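Long-range contacts in putative curved DNA-binding protein (Chaetomium thermophilum var. thermophilum DSM 1495, PDB 4IPA), which is an Arx1 protein of the methionine aminopeptidase-like M24 family, linked to ribosome biogenesis, and may bind DNA: residues N279-K284 with V319-R324; T272-T277 with F328-V333; R285-K290 with A315-I320. All blocks are in the same frame, centred on the assembly; numbering follows the deposited sequence.

Contact 1: residues N279-K284 with V319-R324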
loop_
_atom_site.group_PDB
_atom_site.type_symbol
_atom_site.label_atom_id
_atom_site.label_comp_id
_atom_site.label_asym_id
_atom_site.label_seq_id
_atom_site.Cartn_x
_atom_site.Cartn_y
_atom_site.Cartn_z
ATOM N N ASN A 279 5.279 -4.601 -21.938
ATOM C CA ASN A 279 6.337 -4.593 -22.955
ATOM C C ASN A 279 6.474 -5.927 -23.700
ATOM O O ASN A 279 6.271 -6.997 -23.128
ATOM C CB ASN A 279 7.685 -4.204 -22.346
ATOM C CG ASN A 279 7.736 -2.749 -21.919
ATOM O OD1 ASN A 279 7.018 -1.901 -22.455
ATOM N ND2 ASN A 279 8.597 -2.450 -20.946
ATOM N N THR A 280 6.838 -5.853 -24.976
ATOM C CA THR A 280 6.862 -7.037 -25.838
ATOM C C THR A 280 8.250 -7.627 -26.098
ATOM O O THR A 280 8.378 -8.556 -26.901
ATOM C CB THR A 280 6.215 -6.750 -27.197
ATOM O OG1 THR A 280 6.806 -5.570 -27.764
ATOM C CG2 THR A 280 4.710 -6.549 -27.027
ATOM N N TYR A 281 9.273 -7.094 -25.432
ATOM C CA TYR A 281 10.639 -7.588 -25.587
ATOM C C TYR A 281 10.675 -9.113 -25.705
ATOM O O TYR A 281 10.030 -9.820 -24.934
ATOM C CB TYR A 281 11.503 -7.118 -24.410
ATOM C CG TYR A 281 12.931 -7.614 -24.444
ATOM C CD1 TYR A 281 13.870 -7.024 -25.275
ATOM C CD2 TYR A 281 13.347 -8.655 -23.625
ATOM C CE1 TYR A 281 15.200 -7.475 -25.306
ATOM C CE2 TYR A 281 14.672 -9.113 -23.644
ATOM C CZ TYR A 281 15.587 -8.519 -24.491
ATOM O OH TYR A 281 16.889 -8.961 -24.516
ATOM N N ALA A 282 11.413 -9.627 -26.679
ATOM C CA ALA A 282 11.506 -11.074 -26.844
ATOM C C ALA A 282 12.640 -11.660 -25.998
ATOM O O ALA A 282 13.805 -11.312 -26.180
ATOM C CB ALA A 282 11.681 -11.436 -28.293
ATOM N N LEU A 283 12.286 -12.538 -25.063
ATOM C CA LEU A 283 13.281 -13.167 -24.197
ATOM C C LEU A 283 14.067 -14.233 -24.953
ATOM O O LEU A 283 13.487 -15.046 -25.666
ATOM C CB LEU A 283 12.609 -13.764 -22.963
ATOM C CG LEU A 283 11.904 -12.722 -22.084
ATOM C CD1 LEU A 283 10.966 -13.397 -21.099
ATOM C CD2 LEU A 283 12.931 -11.822 -21.371
ATOM N N LYS A 284 15.387 -14.214 -24.799
ATOM C CA LYS A 284 16.247 -15.174 -25.483
ATOM C C LYS A 284 16.518 -16.415 -24.642
ATOM O O LYS A 284 16.674 -17.517 -25.172
ATOM C CB LYS A 284 17.566 -14.509 -25.895
ATOM C CG LYS A 284 17.373 -13.391 -26.919
ATOM C CD LYS A 284 18.696 -12.817 -27.400
ATOM C CE LYS A 284 18.478 -11.879 -28.583
ATOM N NZ LYS A 284 19.755 -11.319 -29.121
ATOM N N VAL A 319 14.758 -14.233 -13.865
ATOM C CA VAL A 319 14.370 -12.866 -13.541
ATOM C C VAL A 319 15.317 -11.834 -14.155
ATOM O O VAL A 319 14.895 -10.742 -14.545
ATOM C CB VAL A 319 14.232 -12.616 -12.026
ATOM C CG1 VAL A 319 15.610 -12.569 -11.350
ATOM C CG2 VAL A 319 13.483 -11.315 -11.798
ATOM N N ILE A 320 16.593 -12.192 -14.247
ATOM C CA ILE A 320 17.606 -11.277 -14.754
ATOM C C ILE A 320 17.243 -10.696 -16.127
ATOM O O ILE A 320 17.098 -9.476 -16.265
ATOM C CB ILE A 320 18.985 -11.954 -14.814
ATOM C CG1 ILE A 320 19.384 -12.428 -13.410
ATOM C CG2 ILE A 320 20.020 -11.009 -15.447
ATOM C CD1 ILE A 320 20.719 -13.176 -13.337
ATOM N N GLU A 321 17.081 -11.559 -17.132
ATOM C CA GLU A 321 16.723 -11.070 -18.461
ATOM C C GLU A 321 15.349 -10.398 -18.492
ATOM O O GLU A 321 15.117 -9.451 -19.245
ATOM C CB GLU A 321 16.765 -12.185 -19.504
ATOM C CG GLU A 321 16.673 -11.633 -20.926
ATOM C CD GLU A 321 16.546 -12.701 -21.994
ATOM O OE1 GLU A 321 16.178 -13.853 -21.668
ATOM O OE2 GLU A 321 16.825 -12.372 -23.168
ATOM N N CYS A 322 14.427 -10.895 -17.683
ATOM C CA CYS A 322 13.086 -10.334 -17.669
ATOM C C CYS A 322 13.115 -8.865 -17.219
ATOM O O CYS A 322 12.385 -8.033 -17.756
ATOM C CB CYS A 322 12.151 -11.172 -16.780
ATOM S SG CYS A 322 11.648 -12.801 -17.470
ATOM N N VAL A 323 13.965 -8.558 -16.239
ATOM C CA VAL A 323 14.095 -7.197 -15.729
ATOM C C VAL A 323 14.902 -6.341 -16.704
ATOM O O VAL A 323 14.522 -5.211 -17.025
ATOM C CB VAL A 323 14.791 -7.173 -14.346
ATOM C CG1 VAL A 323 15.137 -5.720 -13.916
ATOM C CG2 VAL A 323 13.928 -7.879 -13.306
ATOM N N ARG A 324 16.023 -6.887 -17.163
ATOM C CA ARG A 324 16.865 -6.165 -18.086
ATOM C C ARG A 324 16.031 -5.798 -19.312
ATOM O O ARG A 324 16.120 -4.687 -19.818
ATOM C CB ARG A 324 18.100 -6.985 -18.472
ATOM C CG ARG A 324 19.115 -6.193 -19.290
ATOM C CD ARG A 324 19.769 -5.043 -18.487
ATOM N NE ARG A 324 20.582 -5.529 -17.366
ATOM C CZ ARG A 324 21.809 -6.044 -17.482
ATOM N NH1 ARG A 324 22.392 -6.151 -18.672
ATOM N NH2 ARG A 324 22.460 -6.460 -16.396
#

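Contact 2: residues T272-T277 with F328-V333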
loop_
_atom_site.group_PDB
_atom_site.type_symbol
_atom_site.label_atom_id
_atom_site.label_comp_id
_atom_site.label_asym_id
_atom_site.label_seq_id
_atom_site.Cartn_x
_atom_site.Cartn_y
_atom_site.Cartn_z
ATOM N N THR A 272 13.014 -8.999 -4.492
ATOM C CA THR A 272 12.167 -10.144 -4.821
ATOM C C THR A 272 10.808 -9.729 -5.346
ATOM O O THR A 272 10.143 -10.504 -6.033
ATOM C CB THR A 272 11.986 -11.088 -3.620
ATOM O OG1 THR A 272 11.350 -10.377 -2.546
ATOM C CG2 THR A 272 13.359 -11.639 -3.160
ATOM N N LEU A 273 10.394 -8.509 -5.028
ATOM C CA LEU A 273 9.086 -8.016 -5.449
ATOM C C LEU A 273 9.125 -7.509 -6.890
ATOM O O LEU A 273 9.938 -6.662 -7.228
ATOM C CB LEU A 273 8.619 -6.909 -4.504
ATOM C CG LEU A 273 7.214 -6.349 -4.724
ATOM C CD1 LEU A 273 6.185 -7.418 -4.366
ATOM C CD2 LEU A 273 7.010 -5.106 -3.875
ATOM N N HIS A 274 8.251 -8.040 -7.741
ATOM C CA HIS A 274 8.248 -7.704 -9.168
ATOM C C HIS A 274 6.817 -7.743 -9.718
ATOM O O HIS A 274 5.896 -8.180 -9.042
ATOM C CB HIS A 274 9.075 -8.722 -9.987
ATOM C CG HIS A 274 10.492 -8.897 -9.526
ATOM N ND1 HIS A 274 11.574 -8.545 -10.309
ATOM C CD2 HIS A 274 10.999 -9.432 -8.392
ATOM C CE1 HIS A 274 12.691 -8.834 -9.661
ATOM N NE2 HIS A 274 12.373 -9.361 -8.495
ATOM N N ARG A 275 6.642 -7.297 -10.957
ATOM C CA ARG A 275 5.389 -7.517 -11.675
ATOM C C ARG A 275 5.627 -7.511 -13.181
ATOM O O ARG A 275 6.525 -6.830 -13.674
ATOM C CB ARG A 275 4.325 -6.478 -11.289
ATOM C CG ARG A 275 4.422 -5.160 -12.024
ATOM C CD ARG A 275 3.209 -4.293 -11.707
ATOM N NE ARG A 275 3.284 -2.999 -12.372
ATOM C CZ ARG A 275 2.832 -2.760 -13.604
ATOM N NH1 ARG A 275 2.265 -3.726 -14.316
ATOM N NH2 ARG A 275 2.952 -1.551 -14.128
ATOM N N ARG A 276 4.822 -8.282 -13.903
ATOM C CA ARG A 276 4.865 -8.278 -15.363
ATOM C C ARG A 276 4.399 -6.946 -15.904
ATOM O O ARG A 276 3.420 -6.406 -15.406
ATOM C CB ARG A 276 3.942 -9.355 -15.918
ATOM C CG ARG A 276 4.653 -10.506 -16.572
ATOM C CD ARG A 276 3.658 -11.545 -17.070
ATOM N NE ARG A 276 3.159 -11.187 -18.386
ATOM C CZ ARG A 276 1.919 -10.796 -18.641
ATOM N NH1 ARG A 276 1.020 -10.730 -17.664
ATOM N NH2 ARG A 276 1.579 -10.484 -19.883
ATOM N N THR A 277 5.098 -6.413 -16.908
ATOM C CA THR A 277 4.628 -5.238 -17.653
ATOM C C THR A 277 4.053 -5.661 -19.000
ATOM O O THR A 277 4.088 -6.840 -19.360
ATOM C CB THR A 277 5.757 -4.235 -17.953
ATOM O OG1 THR A 277 6.681 -4.815 -18.883
ATOM C CG2 THR A 277 6.496 -3.827 -16.679
ATOM N N PHE A 328 9.540 -7.579 -16.819
ATOM C CA PHE A 328 9.233 -7.498 -15.396
ATOM C C PHE A 328 9.673 -6.118 -14.921
ATOM O O PHE A 328 10.723 -5.630 -15.321
ATOM C CB PHE A 328 10.014 -8.525 -14.572
ATOM C CG PHE A 328 9.520 -9.945 -14.691
ATOM C CD1 PHE A 328 8.570 -10.310 -15.628
ATOM C CD2 PHE A 328 10.025 -10.917 -13.842
ATOM C CE1 PHE A 328 8.137 -11.620 -15.715
ATOM C CE2 PHE A 328 9.609 -12.233 -13.924
ATOM C CZ PHE A 328 8.662 -12.586 -14.862
ATOM N N ARG A 329 8.856 -5.483 -14.093
ATOM C CA ARG A 329 9.309 -4.355 -13.315
ATOM C C ARG A 329 9.882 -4.897 -12.000
ATOM O O ARG A 329 9.307 -5.776 -11.369
ATOM C CB ARG A 329 8.155 -3.392 -13.028
ATOM C CG ARG A 329 8.574 -2.170 -12.195
ATOM C CD ARG A 329 7.413 -1.210 -11.944
ATOM N NE ARG A 329 6.832 -0.743 -13.197
ATOM C CZ ARG A 329 7.327 0.253 -13.911
ATOM N NH1 ARG A 329 8.415 0.881 -13.484
ATOM N NH2 ARG A 329 6.745 0.617 -15.044
ATOM N N GLN A 330 11.014 -4.374 -11.582
ATOM C CA GLN A 330 11.596 -4.799 -10.323
ATOM C C GLN A 330 11.417 -3.658 -9.339
ATOM O O GLN A 330 11.661 -2.511 -9.680
ATOM C CB GLN A 330 13.078 -5.132 -10.521
ATOM C CG GLN A 330 13.914 -5.264 -9.266
ATOM C CD GLN A 330 15.409 -5.188 -9.588
ATOM O OE1 GLN A 330 16.115 -6.181 -9.539
ATOM N NE2 GLN A 330 15.880 -4.002 -9.939
ATOM N N TYR A 331 10.968 -3.980 -8.131
ATOM C CA TYR A 331 10.874 -2.990 -7.059
ATOM C C TYR A 331 12.076 -3.132 -6.164
ATOM O O TYR A 331 12.149 -4.044 -5.336
ATOM C CB TYR A 331 9.584 -3.173 -6.250
ATOM C CG TYR A 331 8.361 -2.962 -7.095
ATOM C CD1 TYR A 331 7.840 -1.680 -7.287
ATOM C CD2 TYR A 331 7.753 -4.030 -7.749
ATOM C CE1 TYR A 331 6.725 -1.475 -8.086
ATOM C CE2 TYR A 331 6.636 -3.839 -8.541
ATOM C CZ TYR A 331 6.126 -2.563 -8.711
ATOM O OH TYR A 331 5.019 -2.384 -9.506
ATOM N N GLU A 332 13.026 -2.234 -6.351
ATOM C CA GLU A 332 14.266 -2.282 -5.598
ATOM C C GLU A 332 14.001 -2.150 -4.124
ATOM O O GLU A 332 13.050 -1.501 -3.711
ATOM C CB GLU A 332 15.251 -1.194 -6.054
ATOM C CG GLU A 332 16.376 -1.733 -6.961
ATOM C CD GLU A 332 17.165 -2.920 -6.332
ATOM O OE1 GLU A 332 17.175 -3.051 -5.078
ATOM O OE2 GLU A 332 17.774 -3.715 -7.095
ATOM N N VAL A 333 14.852 -2.793 -3.340
ATOM C CA VAL A 333 14.791 -2.711 -1.901
ATOM C C VAL A 333 15.271 -1.340 -1.415
ATOM O O VAL A 333 16.410 -0.954 -1.637
ATOM C CB VAL A 333 15.666 -3.797 -1.279
ATOM C CG1 VAL A 333 15.528 -3.777 0.225
ATOM C CG2 VAL A 333 15.276 -5.151 -1.850
HETATM O O HOH W 1 11.944 -6.350 -3.651
#

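Contact 3: residues R285-K290 with A315-I320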
loop_
_atom_site.group_PDB
_atom_site.type_symbol
_atom_site.label_atom_id
_atom_site.label_comp_id
_atom_site.label_asym_id
_atom_site.label_seq_id
_atom_site.Cartn_x
_atom_site.Cartn_y
_atom_site.Cartn_z
ATOM N N ARG A 285 16.544 -16.238 -23.328
ATOM C CA ARG A 285 16.930 -17.315 -22.427
ATOM C C ARG A 285 15.741 -18.171 -22.018
ATOM O O ARG A 285 14.694 -17.654 -21.625
ATOM C CB ARG A 285 17.668 -16.739 -21.214
ATOM C CG ARG A 285 18.901 -15.959 -21.652
ATOM C CD ARG A 285 19.589 -15.231 -20.519
ATOM N NE ARG A 285 20.028 -16.117 -19.444
ATOM C CZ ARG A 285 21.152 -16.839 -19.468
ATOM N NH1 ARG A 285 21.961 -16.808 -20.527
ATOM N NH2 ARG A 285 21.468 -17.604 -18.430
ATOM N N PRO A 286 15.902 -19.495 -22.117
ATOM C CA PRO A 286 14.785 -20.406 -21.875
ATOM C C PRO A 286 14.252 -20.315 -20.451
ATOM O O PRO A 286 13.051 -20.439 -20.270
ATOM C CB PRO A 286 15.387 -21.791 -22.156
ATOM C CG PRO A 286 16.864 -21.606 -22.023
ATOM C CD PRO A 286 17.137 -20.209 -22.485
ATOM N N THR A 287 15.105 -20.109 -19.456
ATOM C CA THR A 287 14.582 -19.977 -18.102
ATOM C C THR A 287 13.845 -18.649 -17.914
ATOM O O THR A 287 12.928 -18.552 -17.104
ATOM C CB THR A 287 15.645 -20.167 -17.025
ATOM O OG1 THR A 287 16.302 -21.427 -17.220
ATOM C CG2 THR A 287 14.988 -20.159 -15.649
ATOM N N SER A 288 14.232 -17.639 -18.682
ATOM C CA SER A 288 13.491 -16.390 -18.699
ATOM C C SER A 288 12.068 -16.607 -19.208
ATOM O O SER A 288 11.103 -16.192 -18.564
ATOM C CB SER A 288 14.224 -15.337 -19.534
ATOM O OG SER A 288 15.458 -15.021 -18.913
ATOM N N ARG A 289 11.933 -17.282 -20.347
ATOM C CA ARG A 289 10.606 -17.497 -20.915
ATOM C C ARG A 289 9.778 -18.371 -19.995
ATOM O O ARG A 289 8.559 -18.212 -19.878
ATOM C CB ARG A 289 10.696 -18.121 -22.307
ATOM C CG ARG A 289 11.418 -17.239 -23.310
ATOM C CD ARG A 289 11.282 -17.789 -24.734
ATOM N NE ARG A 289 11.996 -19.050 -24.911
ATOM C CZ ARG A 289 13.274 -19.140 -25.266
ATOM N NH1 ARG A 289 13.982 -18.038 -25.489
ATOM N NH2 ARG A 289 13.843 -20.331 -25.405
ATOM N N LYS A 290 10.456 -19.300 -19.339
ATOM C CA LYS A 290 9.790 -20.266 -18.474
ATOM C C LYS A 290 9.166 -19.577 -17.261
ATOM O O LYS A 290 8.026 -19.839 -16.897
ATOM C CB LYS A 290 10.789 -21.337 -18.025
ATOM C CG LYS A 290 10.217 -22.327 -17.035
ATOM C CD LYS A 290 11.233 -23.409 -16.680
ATOM C CE LYS A 290 10.569 -24.526 -15.880
ATOM N NZ LYS A 290 11.572 -25.462 -15.318
ATOM N N ALA A 315 13.999 -19.057 -10.528
ATOM C CA ALA A 315 13.498 -17.706 -10.316
ATOM C C ALA A 315 14.659 -16.737 -10.500
ATOM O O ALA A 315 14.542 -15.764 -11.242
ATOM C CB ALA A 315 12.887 -17.562 -8.948
ATOM N N LYS A 316 15.788 -17.029 -9.857
ATOM C CA LYS A 316 16.948 -16.137 -9.885
ATOM C C LYS A 316 17.593 -16.041 -11.255
ATOM O O LYS A 316 18.146 -15.009 -11.623
ATOM C CB LYS A 316 18.001 -16.585 -8.876
ATOM C CG LYS A 316 17.478 -16.681 -7.465
ATOM C CD LYS A 316 18.253 -17.718 -6.668
ATOM C CE LYS A 316 19.464 -17.107 -6.009
ATOM N NZ LYS A 316 20.143 -18.109 -5.139
ATOM N N SER A 317 17.523 -17.126 -12.008
ATOM C CA SER A 317 18.125 -17.162 -13.330
ATOM C C SER A 317 17.298 -16.380 -14.344
ATOM O O SER A 317 17.812 -15.515 -15.037
ATOM C CB SER A 317 18.286 -18.617 -13.776
ATOM O OG SER A 317 18.643 -18.694 -15.137
ATOM N N GLY A 318 16.013 -16.700 -14.430
ATOM C CA GLY A 318 15.147 -16.079 -15.413
ATOM C C GLY A 318 14.804 -14.622 -15.137
ATOM O O GLY A 318 14.589 -13.845 -16.070
ATOM N N VAL A 319 14.758 -14.233 -13.865
ATOM C CA VAL A 319 14.370 -12.866 -13.541
ATOM C C VAL A 319 15.317 -11.834 -14.155
ATOM O O VAL A 319 14.895 -10.742 -14.545
ATOM C CB VAL A 319 14.232 -12.616 -12.026
ATOM C CG1 VAL A 319 15.610 -12.569 -11.350
ATOM C CG2 VAL A 319 13.483 -11.315 -11.798
ATOM N N ILE A 320 16.593 -12.192 -14.247
ATOM C CA ILE A 320 17.606 -11.277 -14.754
ATOM C C ILE A 320 17.243 -10.696 -16.127
ATOM O O ILE A 320 17.098 -9.476 -16.265
ATOM C CB ILE A 320 18.985 -11.954 -14.814
ATOM C CG1 ILE A 320 19.384 -12.428 -13.410
ATOM C CG2 ILE A 320 20.020 -11.009 -15.447
ATOM C CD1 ILE A 320 20.719 -13.176 -13.337
HETATM O O HOH W 2 18.016 -17.557 -17.413
HETATM O O HOH W 3 20.508 -16.186 -15.971
HETATM O O HOH W 4 17.460 -14.613 -17.412
#

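Contact 1: residues N279-K284 with V319-R324
The carboxylate of Glu321, on helix 312-324, meets the backbone of Lys284 in the loop leading into helix 286-299, an example of an acidic side chain on one helix holding the approach to the N-terminus of another. Lys284 N donates to Glu321 OE2 over 2.8 Å in a nearly straight bond (171° at the hydrogen), arriving on the syn side of the oxygen and out of the carboxylate plane. Glu321 OE1 also accepts from Arg285 N and Ser288 OG, so bonds to both oxygens probably limit rotation of the group. With CG anti to the backbone N (chi1 -168°) and an extended chain beyond, Glu321 reaches the loop. The close packing is on the leucine flank: Leu283 slides past Glu321 in the opposite direction, its CD2 3.8 Å from Glu321 CD, while Leu283 CD1 lies 3.7 Å from SG of buried Cys322. The other flank is looser and exposed. Tyr281 OH stands 3.7 Å from Glu321 OE2, with ring and carboxylate planes 81° apart, and the Lys284 chain leads away until NZ is 6.7 Å from Glu321 OE2. An alanine in place of Glu321 would probably leave the N-H groups of Lys284 and Arg285 without their acceptor and open a gap beside Leu283 CD2. The carboxylate thus serves two backbone N-H groups and the Ser288 hydroxyl, and the nearby helix start would probably stabilise its negative charge.

Contact 2: residues T272-T277 with F328-V333
Arg329 N donates to Arg275 O over 2.7 Å, and Arg275 N returns a bond to Arg329 O at 3.1 Å; together they make the hydrogen-bonded pair of an antiparallel strand pairing, in which 273-276 is the central strand of a small three-stranded sheet and 328-330 an outer one. Tyr331 N continues the pattern to Leu273 O at 3.0 Å, and a water links Leu273 N to Tyr331 O. On the face carrying Arg275 and Arg329 the two arginine side chains lie side by side, their guanidinium planes 31° apart, with Arg275 NH2 only 4.1 Å from Arg329 NE. Glu226 probably offsets this crowding of positive charge: it forms a salt bridge with Arg275 and accepts from Tyr331 OH, which sits at the edge of the Arg275 guanidinium. Beyond the polar groups, Leu273 CG packs 3.8 Å from Tyr331 CD2, and Arg329 CG lies over one face of the tyrosine ring, offset toward its rim. The other face of the sheet carries His274, Arg276, Phe328 and Gln330. There Arg276 CG touches Phe328 CE1 at 3.8 Å, and Phe328 packs onward against helices 286-299 and 312-324. Gln330 points the same way as His274, its CG anti to the backbone N (chi1 166°) and near the imidazole CE1. The histidine uses NE2 for a bond to Ala271 O, whereas its ND1, buried and with no polar partner in the model, lies 3.7 Å from Gln330 CB.

Contact 3: residues R285-K290 with A315-I320
Ser317 O is gripped by two waters that tie it to the start of helix 286-299. One donates to it over 2.9 Å and accepts from Arg285 NH2; the other, 2.6 Å from Ser317 O, is also bonded to Ser288 OG. A third water joins Arg285 NE to Ser317 OG, so the arginine, at the N-cap position of its helix, reaches Ser317 through water, its NH2 staying 4.5 Å from Ser317 OG. The Ser288 hydroxyl has a further partner in Glu321. Beside these waters the backbones come very close, a worked case of a glycine letting two helices approach: the CA atoms of Ser288 and Gly318 are 3.7 Å apart, and Thr287 O is 3.7 Å from Gly318 CA. Any CB on Gly318 would point at the partner helix and run into Thr287 O. Thr287 completes the packing with CG2, anti to its backbone N, which rests 3.8 Å from Gly318 N and beside the Ser317 side chain. The axes of 286-290 and 315-320 pass 7.3 Å apart at -96°, nearly perpendicular; the first begins helix 286-299 and the second lies within helix 312-324, whose Val319 points away from this junction and packs against His274 and Phe328 of the small sheet.

How the contacts relate
The three contacts illustrate how one helix can join a loop, a second helix and a sheet. Helix 312-324 serves contacts 1 and 3, whose centres are about 8 Å apart; the Glu321 carboxylate is shared between them. Contact 2 lies about 12 Å from contact 1 and 14 Å from contact 3, centre to centre. It is joined to the helix by a probable hydrogen bond between Cys322 O and Phe328 N (3.0 Å) and by Val319 CG2 packing 3.4 Å from His274 CE1. All three lie on one side of the chain's centre, contact 2 the nearest to it and contact 3 the farthest, at about 28 Å.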